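Local atomic coordinates of MmoQ Response regulator (Methylococcus capsulatus, PDB entry 3LJX), a protein that probably makes cyclic di-GMP from two GTP molecules as a full-length response regulator, of which this chain is the all-helical HDOD-containing part. Residues A[11-16]-A[147-152]; A[209-213]-A[250-254]. All blocks are in the same frame, centred on the assembly; numbering follows the deposited sequence.

Contact 1. Residues A[11-16]-A[147-152]; sequences LCDSLP and LALATA
Leu-11, Leu-147 and Thr-151 bury the most surface here (63, 55 and 55 Å² of the 336 Å² total), and they define how an irregular segment, 11-16, lies against one face of the end of helix 144-152. Segment 11-16 enters extended at Leu-11 (phi/psi -118/141°), folds through a type I beta turn from Cys-12 to Leu-15, closed by Leu-15 N to Cys-12 O at 3.2 Å, and leaves extended again. CA atoms approach at Leu-11 with Ala-148 (6.2 Å) and Leu-15 with Thr-151 (6.5 Å). Leu-11, with chi1 m and chi2 p, sends CD2 to 3.6 Å from both Ala-148 O and Ala-152 CB. Leu-147, with both chi angles between wells, brings CD1 to 3.8 Å from Leu-15 CB and 3.9 Å from Pro-16 CD. Thr-151 (chi1 m) donates from OG1 to Leu-147 O at 2.7 Å; the same OG1 lies 3.3 Å from Pro-16 CD, and CG2 lies 3.6 Å from Ser-14 O. With no hydrogen bond between the segments, van der Waals contacts, largely of apolar side chains, pack the N-terminal loop onto one stripe (i, i+1, i+4, i+5) of an HDOD-domain helix. Leu-147 and Pro-16 share Tyr-106 of helix 106-125, helix 181-191 meets Ala-148, and helix 47-58 touches Leu-15 through Ala-48.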
ATOM      1  N   LEU A  11      13.051   4.271  -2.104  1.00 28.79           N
ATOM      2  CA  LEU A  11      12.504   5.617  -1.891  1.00 29.76           C
ATOM      3  C   LEU A  11      11.530   5.570  -0.733  1.00 34.21           C
ATOM      4  O   LEU A  11      10.761   4.617  -0.589  1.00 32.72           O
ATOM      5  CB  LEU A  11      11.766   6.152  -3.130  1.00 28.50           C
ATOM      6  CG  LEU A  11      12.599   6.604  -4.328  1.00 36.23           C
ATOM      7  CD1 LEU A  11      13.179   5.381  -5.050  1.00 38.44           C
ATOM      8  CD2 LEU A  11      11.779   7.468  -5.283  1.00 32.90           C
ATOM      9  N   CYS A  12      11.546   6.596   0.103  1.00 33.47           N
ATOM     10  CA  CYS A  12      10.526   6.669   1.134  1.00 34.04           C
ATOM     11  C   CYS A  12      10.188   8.121   1.464  1.00 28.28           C
ATOM     12  O   CYS A  12       9.058   8.555   1.250  1.00 25.88           O
ATOM     13  CB  CYS A  12      10.928   5.866   2.378  1.00 33.10           C
ATOM     14  SG  CYS A  12       9.590   5.686   3.585  1.00 39.90           S
ATOM     15  N   ASP A  13      11.173   8.876   1.940  1.00 29.78           N
ATOM     16  CA  ASP A  13      10.930  10.261   2.318  1.00 36.65           C
ATOM     17  C   ASP A  13      10.382  11.078   1.155  1.00 29.89           C
ATOM     18  O   ASP A  13       9.603  11.996   1.359  1.00 35.85           O
ATOM     19  CB  ASP A  13      12.200  10.905   2.879  1.00 49.94           C
ATOM     20  CG  ASP A  13      12.662  10.259   4.184  1.00 64.40           C
ATOM     21  OD1 ASP A  13      11.856   9.561   4.845  1.00 66.51           O
ATOM     22  OD2 ASP A  13      13.841  10.451   4.555  1.00 72.70           O
ATOM     23  N   SER A  14      10.767  10.723  -0.065  1.00 23.26           N
ATOM     24  CA  SER A  14      10.446  11.535  -1.235  1.00 24.91           C
ATOM     25  C   SER A  14       9.108  11.182  -1.886  1.00 26.24           C
ATOM     26  O   SER A  14       8.693  11.838  -2.846  1.00 25.71           O
ATOM     27  CB  SER A  14      11.549  11.407  -2.289  1.00 23.88           C
ATOM     28  OG  SER A  14      11.470  10.141  -2.950  1.00 23.85           O
ATOM     29  N   LEU A  15       8.440  10.138  -1.411  1.00 21.69           N
ATOM     30  CA  LEU A  15       7.168   9.773  -2.044  1.00 23.97           C
ATOM     31  C   LEU A  15       6.108  10.855  -1.761  1.00 24.21           C
ATOM     32  O   LEU A  15       5.959  11.309  -0.622  1.00 20.95           O
ATOM     33  CB  LEU A  15       6.691   8.393  -1.580  1.00 20.01           C
ATOM     34  CG  LEU A  15       7.650   7.201  -1.790  1.00 23.70           C
ATOM     35  CD1 LEU A  15       7.125   5.963  -1.071  1.00 19.39           C
ATOM     36  CD2 LEU A  15       7.881   6.891  -3.274  1.00 22.56           C
ATOM     37  N   PRO A  16       5.372  11.278  -2.800  1.00 23.72           N
ATOM     38  CA  PRO A  16       4.414  12.368  -2.601  1.00 24.62           C
ATOM     39  C   PRO A  16       3.151  11.928  -1.871  1.00 28.73           C
ATOM     40  O   PRO A  16       2.856  10.726  -1.742  1.00 27.98           O
ATOM     41  CB  PRO A  16       4.070  12.782  -4.032  1.00 17.08           C
ATOM     42  CG  PRO A  16       4.216  11.495  -4.808  1.00 20.46           C
ATOM     43  CD  PRO A  16       5.384  10.798  -4.196  1.00 22.99           C
ATOM     44  N   LEU A 147       4.137   3.973  -7.305  1.00 20.75           N
ATOM     45  CA  LEU A 147       4.414   5.339  -6.856  1.00 24.63           C
ATOM     46  C   LEU A 147       5.926   5.614  -6.869  1.00 23.34           C
ATOM     47  O   LEU A 147       6.372   6.667  -7.319  1.00 22.21           O
ATOM     48  CB  LEU A 147       3.895   5.528  -5.431  1.00 24.24           C
ATOM     49  CG  LEU A 147       3.134   6.788  -5.014  1.00 28.20           C
ATOM     50  CD1 LEU A 147       3.683   7.290  -3.710  1.00 23.46           C
ATOM     51  CD2 LEU A 147       3.126   7.895  -6.075  1.00 30.03           C
ATOM     52  N   ALA A 148       6.707   4.662  -6.361  1.00 16.35           N
ATOM     53  CA  ALA A 148       8.151   4.836  -6.261  1.00 18.90           C
ATOM     54  C   ALA A 148       8.842   4.991  -7.617  1.00 19.85           C
ATOM     55  O   ALA A 148       9.719   5.825  -7.769  1.00 22.14           O
ATOM     56  CB  ALA A 148       8.773   3.691  -5.473  1.00 17.82           C
ATOM     57  N   LEU A 149       8.455   4.194  -8.607  1.00 18.87           N
ATOM     58  CA  LEU A 149       9.082   4.325  -9.913  1.00 22.14           C
ATOM     59  C   LEU A 149       8.704   5.658 -10.547  1.00 23.14           C
ATOM     60  O   LEU A 149       9.547   6.323 -11.153  1.00 24.48           O
ATOM     61  CB  LEU A 149       8.642   3.196 -10.834  1.00 23.59           C
ATOM     62  CG  LEU A 149       9.291   1.849 -10.598  1.00 24.42           C
ATOM     63  CD1 LEU A 149       8.718   0.818 -11.596  1.00 25.53           C
ATOM     64  CD2 LEU A 149      10.792   1.997 -10.732  1.00 21.79           C
ATOM     65  N   ALA A 150       7.424   6.028 -10.428  1.00 18.13           N
ATOM     66  CA  ALA A 150       6.921   7.272 -11.001  1.00 20.28           C
ATOM     67  C   ALA A 150       7.649   8.458 -10.367  1.00 25.31           C
ATOM     68  O   ALA A 150       7.953   9.438 -11.028  1.00 25.97           O
ATOM     69  CB  ALA A 150       5.410   7.394 -10.778  1.00 19.85           C
ATOM     70  N   THR A 151       7.936   8.348  -9.075  1.00 23.29           N
ATOM     71  CA  THR A 151       8.634   9.397  -8.361  1.00 18.24           C
ATOM     72  C   THR A 151      10.122   9.449  -8.711  1.00 23.17           C
ATOM     73  O   THR A 151      10.671  10.526  -8.940  1.00 27.77           O
ATOM     74  CB  THR A 151       8.486   9.209  -6.855  1.00 18.16           C
ATOM     75  OG1 THR A 151       7.097   9.153  -6.527  1.00 20.56           O
ATOM     76  CG2 THR A 151       9.129  10.376  -6.118  1.00 19.85           C
ATOM     77  N   ALA A 152      10.762   8.282  -8.760  1.00 21.27           N
ATOM     78  CA  ALA A 152      12.201   8.184  -9.019  1.00 22.33           C
ATOM     79  C   ALA A 152      12.565   8.569 -10.452  1.00 25.41           C
ATOM     80  O   ALA A 152      13.497   9.346 -10.667  1.00 23.77           O
ATOM     81  CB  ALA A 152      12.716   6.768  -8.710  1.00 16.11           C
TER

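Contact 2. Residues A[209-213]-A[250-254]; sequences EIRDE and EARRC
Arg-253 reaches across the backbone of residues 210-213 and has 72 Å² covered, the largest share in this contact. Its side chain is extended (chi1, chi2 and chi3 all t), so the guanidinium arrives edge-on at Arg-211 O: NH2 donates at 3.2 Å (156°) and NH1 more weakly at 3.4 Å (144°). NH2 also lies 3.7 Å from Glu-213 CG. One turn earlier on the helix, Glu-250 (chi1 m, chi2 t) points toward the loop and accepts Ile-210 N at OE2, 3.0 Å and 164°; its CA is 7.8 Å from that of Ile-210, the closest CA pair. Segment 209-213 is extended at Glu-209 (-144/132°) and Ile-210 (-115/93°), then bends at Arg-211 (-90/-24°). Two side chains spaced i, i+3 thus hold an irregular loop by side-chain-to-backbone hydrogen bonds, one to an NH and the others to a carbonyl. On the loop itself, Arg-211 NE forms a salt bridge with Glu-209 OE2 at 2.9 Å. The loop leads into helix 214-233, whose Arg-221 donates to Ile-210 O and Asp-212 O and touches Glu-250 and Cys-254, while Ala-224 packs on Ile-210 and Leu-225 on Ala-251 of helix 245-254.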
ATOM      1  N   GLU A 209      -4.261 -17.949 -10.514  1.00 39.51           N
ATOM      2  CA  GLU A 209      -5.035 -18.925  -9.768  1.00 35.90           C
ATOM      3  C   GLU A 209      -4.274 -19.268  -8.490  1.00 34.65           C
ATOM      4  O   GLU A 209      -3.067 -19.535  -8.529  1.00 31.85           O
ATOM      5  CB  GLU A 209      -5.248 -20.156 -10.653  1.00 34.17           C
ATOM      6  CG  GLU A 209      -5.756 -21.399  -9.962  1.00 44.48           C
ATOM      7  CD  GLU A 209      -6.039 -22.532 -10.955  1.00 49.76           C
ATOM      8  OE1 GLU A 209      -5.800 -22.328 -12.165  1.00 52.13           O
ATOM      9  OE2 GLU A 209      -6.500 -23.619 -10.535  1.00 46.94           O
ATOM     10  N   ILE A 210      -4.971 -19.244  -7.356  1.00 32.15           N
ATOM     11  CA  ILE A 210      -4.311 -19.433  -6.061  1.00 31.56           C
ATOM     12  C   ILE A 210      -4.782 -20.708  -5.381  1.00 33.30           C
ATOM     13  O   ILE A 210      -5.786 -20.697  -4.668  1.00 30.56           O
ATOM     14  CB  ILE A 210      -4.579 -18.251  -5.123  1.00 31.06           C
ATOM     15  CG1 ILE A 210      -4.227 -16.933  -5.820  1.00 31.85           C
ATOM     16  CG2 ILE A 210      -3.788 -18.404  -3.823  1.00 28.95           C
ATOM     17  CD1 ILE A 210      -5.009 -15.754  -5.301  1.00 28.01           C
ATOM     18  N   ARG A 211      -4.051 -21.801  -5.599  1.00 30.86           N
ATOM     19  CA  ARG A 211      -4.454 -23.111  -5.109  1.00 29.94           C
ATOM     20  C   ARG A 211      -3.900 -23.391  -3.720  1.00 34.41           C
ATOM     21  O   ARG A 211      -4.448 -24.206  -2.963  1.00 38.01           O
ATOM     22  CB  ARG A 211      -3.941 -24.181  -6.056  1.00 31.06           C
ATOM     23  CG  ARG A 211      -4.380 -24.003  -7.484  1.00 34.38           C
ATOM     24  CD  ARG A 211      -3.901 -25.167  -8.320  1.00 39.47           C
ATOM     25  NE  ARG A 211      -4.063 -24.902  -9.743  1.00 49.44           N
ATOM     26  CZ  ARG A 211      -3.515 -25.642 -10.699  1.00 57.03           C
ATOM     27  NH1 ARG A 211      -2.763 -26.687 -10.375  1.00 63.76           N
ATOM     28  NH2 ARG A 211      -3.715 -25.343 -11.977  1.00 53.96           N
ATOM     29  N   ASP A 212      -2.804 -22.709  -3.404  1.00 33.48           N
ATOM     30  CA  ASP A 212      -2.044 -22.922  -2.173  1.00 33.54           C
ATOM     31  C   ASP A 212      -2.895 -23.052  -0.924  1.00 35.53           C
ATOM     32  O   ASP A 212      -3.841 -22.291  -0.703  1.00 36.08           O
ATOM     33  CB  ASP A 212      -1.056 -21.776  -1.980  1.00 35.71           C
ATOM     34  CG  ASP A 212      -0.223 -21.519  -3.216  1.00 44.78           C
ATOM     35  OD1 ASP A 212      -0.811 -21.211  -4.278  1.00 48.78           O
ATOM     36  OD2 ASP A 212       1.022 -21.625  -3.123  1.00 50.50           O
ATOM     37  N   GLU A 213      -2.541 -24.018  -0.092  1.00 39.30           N
ATOM     38  CA  GLU A 213      -3.223 -24.184   1.179  1.00 45.05           C
ATOM     39  C   GLU A 213      -2.557 -23.349   2.271  1.00 38.70           C
ATOM     40  O   GLU A 213      -1.621 -22.589   2.004  1.00 44.94           O
ATOM     41  CB  GLU A 213      -3.281 -25.658   1.557  1.00 56.38           C
ATOM     42  CG  GLU A 213      -4.470 -26.369   0.940  1.00 69.41           C
ATOM     43  CD  GLU A 213      -4.123 -27.752   0.437  1.00 78.48           C
ATOM     44  OE1 GLU A 213      -4.577 -28.105  -0.675  1.00 80.36           O
ATOM     45  OE2 GLU A 213      -3.396 -28.480   1.153  1.00 80.33           O
ATOM     46  N   GLU A 250     -12.862 -18.606  -5.164  1.00 22.69           N
ATOM     47  CA  GLU A 250     -11.828 -18.311  -4.181  1.00 24.60           C
ATOM     48  C   GLU A 250     -12.451 -17.514  -3.029  1.00 27.84           C
ATOM     49  O   GLU A 250     -12.167 -17.771  -1.862  1.00 29.83           O
ATOM     50  CB  GLU A 250     -10.640 -17.577  -4.834  1.00 23.68           C
ATOM     51  CG  GLU A 250      -9.855 -18.462  -5.826  1.00 26.99           C
ATOM     52  CD  GLU A 250      -8.752 -17.718  -6.571  1.00 33.03           C
ATOM     53  OE1 GLU A 250      -8.784 -16.471  -6.637  1.00 35.75           O
ATOM     54  OE2 GLU A 250      -7.844 -18.384  -7.099  1.00 32.28           O
ATOM     55  N   ALA A 251     -13.327 -16.571  -3.370  1.00 24.40           N
ATOM     56  CA  ALA A 251     -14.123 -15.858  -2.377  1.00 25.89           C
ATOM     57  C   ALA A 251     -14.840 -16.838  -1.461  1.00 34.40           C
ATOM     58  O   ALA A 251     -14.716 -16.757  -0.239  1.00 39.09           O
ATOM     59  CB  ALA A 251     -15.130 -14.939  -3.058  1.00 22.82           C
ATOM     60  N   ARG A 252     -15.589 -17.771  -2.045  1.00 34.81           N
ATOM     61  CA  ARG A 252     -16.300 -18.759  -1.239  1.00 39.42           C
ATOM     62  C   ARG A 252     -15.314 -19.514  -0.351  1.00 37.33           C
ATOM     63  O   ARG A 252     -15.624 -19.857   0.784  1.00 33.84           O
ATOM     64  CB  ARG A 252     -17.083 -19.760  -2.113  1.00 41.89           C
ATOM     65  CG  ARG A 252     -18.006 -19.132  -3.148  1.00 52.77           C
ATOM     66  CD  ARG A 252     -19.430 -18.887  -2.643  1.00 62.81           C
ATOM     67  NE  ARG A 252     -20.306 -18.444  -3.734  1.00 73.81           N
ATOM     68  CZ  ARG A 252     -21.229 -19.204  -4.331  1.00 81.43           C
ATOM     69  NH1 ARG A 252     -21.435 -20.462  -3.937  1.00 80.31           N
ATOM     70  NH2 ARG A 252     -21.961 -18.698  -5.320  1.00 82.54           N
ATOM     71  N   ARG A 253     -14.120 -19.774  -0.869  1.00 43.68           N
ATOM     72  CA  ARG A 253     -13.156 -20.605  -0.148  1.00 43.70           C
ATOM     73  C   ARG A 253     -12.548 -19.913   1.094  1.00 47.58           C
ATOM     74  O   ARG A 253     -12.185 -20.597   2.063  1.00 45.86           O
ATOM     75  CB  ARG A 253     -12.090 -21.158  -1.108  1.00 35.01           C
ATOM     76  CG  ARG A 253     -11.220 -22.246  -0.530  1.00 30.93           C
ATOM     77  CD  ARG A 253     -10.161 -22.640  -1.524  1.00 32.57           C
ATOM     78  NE  ARG A 253      -9.047 -23.353  -0.906  1.00 36.42           N
ATOM     79  CZ  ARG A 253      -7.915 -23.632  -1.543  1.00 42.91           C
ATOM     80  NH1 ARG A 253      -7.756 -23.247  -2.809  1.00 41.62           N
ATOM     81  NH2 ARG A 253      -6.940 -24.284  -0.924  1.00 46.10           N
ATOM     82  N   CYS A 254     -12.453 -18.577   1.082  1.00 50.60           N
ATOM     83  CA  CYS A 254     -12.174 -17.836   2.325  1.00 57.39           C
ATOM     84  C   CYS A 254     -13.430 -17.714   3.193  1.00 64.96           C
ATOM     85  O   CYS A 254     -13.329 -17.414   4.385  1.00 70.84           O
ATOM     86  CB  CYS A 254     -11.649 -16.409   2.109  1.00 56.21           C
ATOM     87  SG  CYS A 254     -10.999 -15.913   0.522  1.00 47.56           S
TER

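In the fold
From the N terminus, the chain passes through 11-16 before helix 19-29 and returns to it 131 residues later at helix 144-152; contact 1 therefore closes a long, largely helical excursion and ties the N-terminal loop to the middle of the chain. Contact 2 opens only after that closure, at 209-213, and closes at 250-254 after a much shorter excursion through helix 214-233, joining the loop before that helix to helix 245-254. The two contacts are in series, neither nested nor crossed. The centres of contacts 1 and 2 are about 33 Å apart, on opposite sides of the chain's centre. Their nearest atoms are about 22 Å apart. Contact 1 is buried; contact 2 is only partly so.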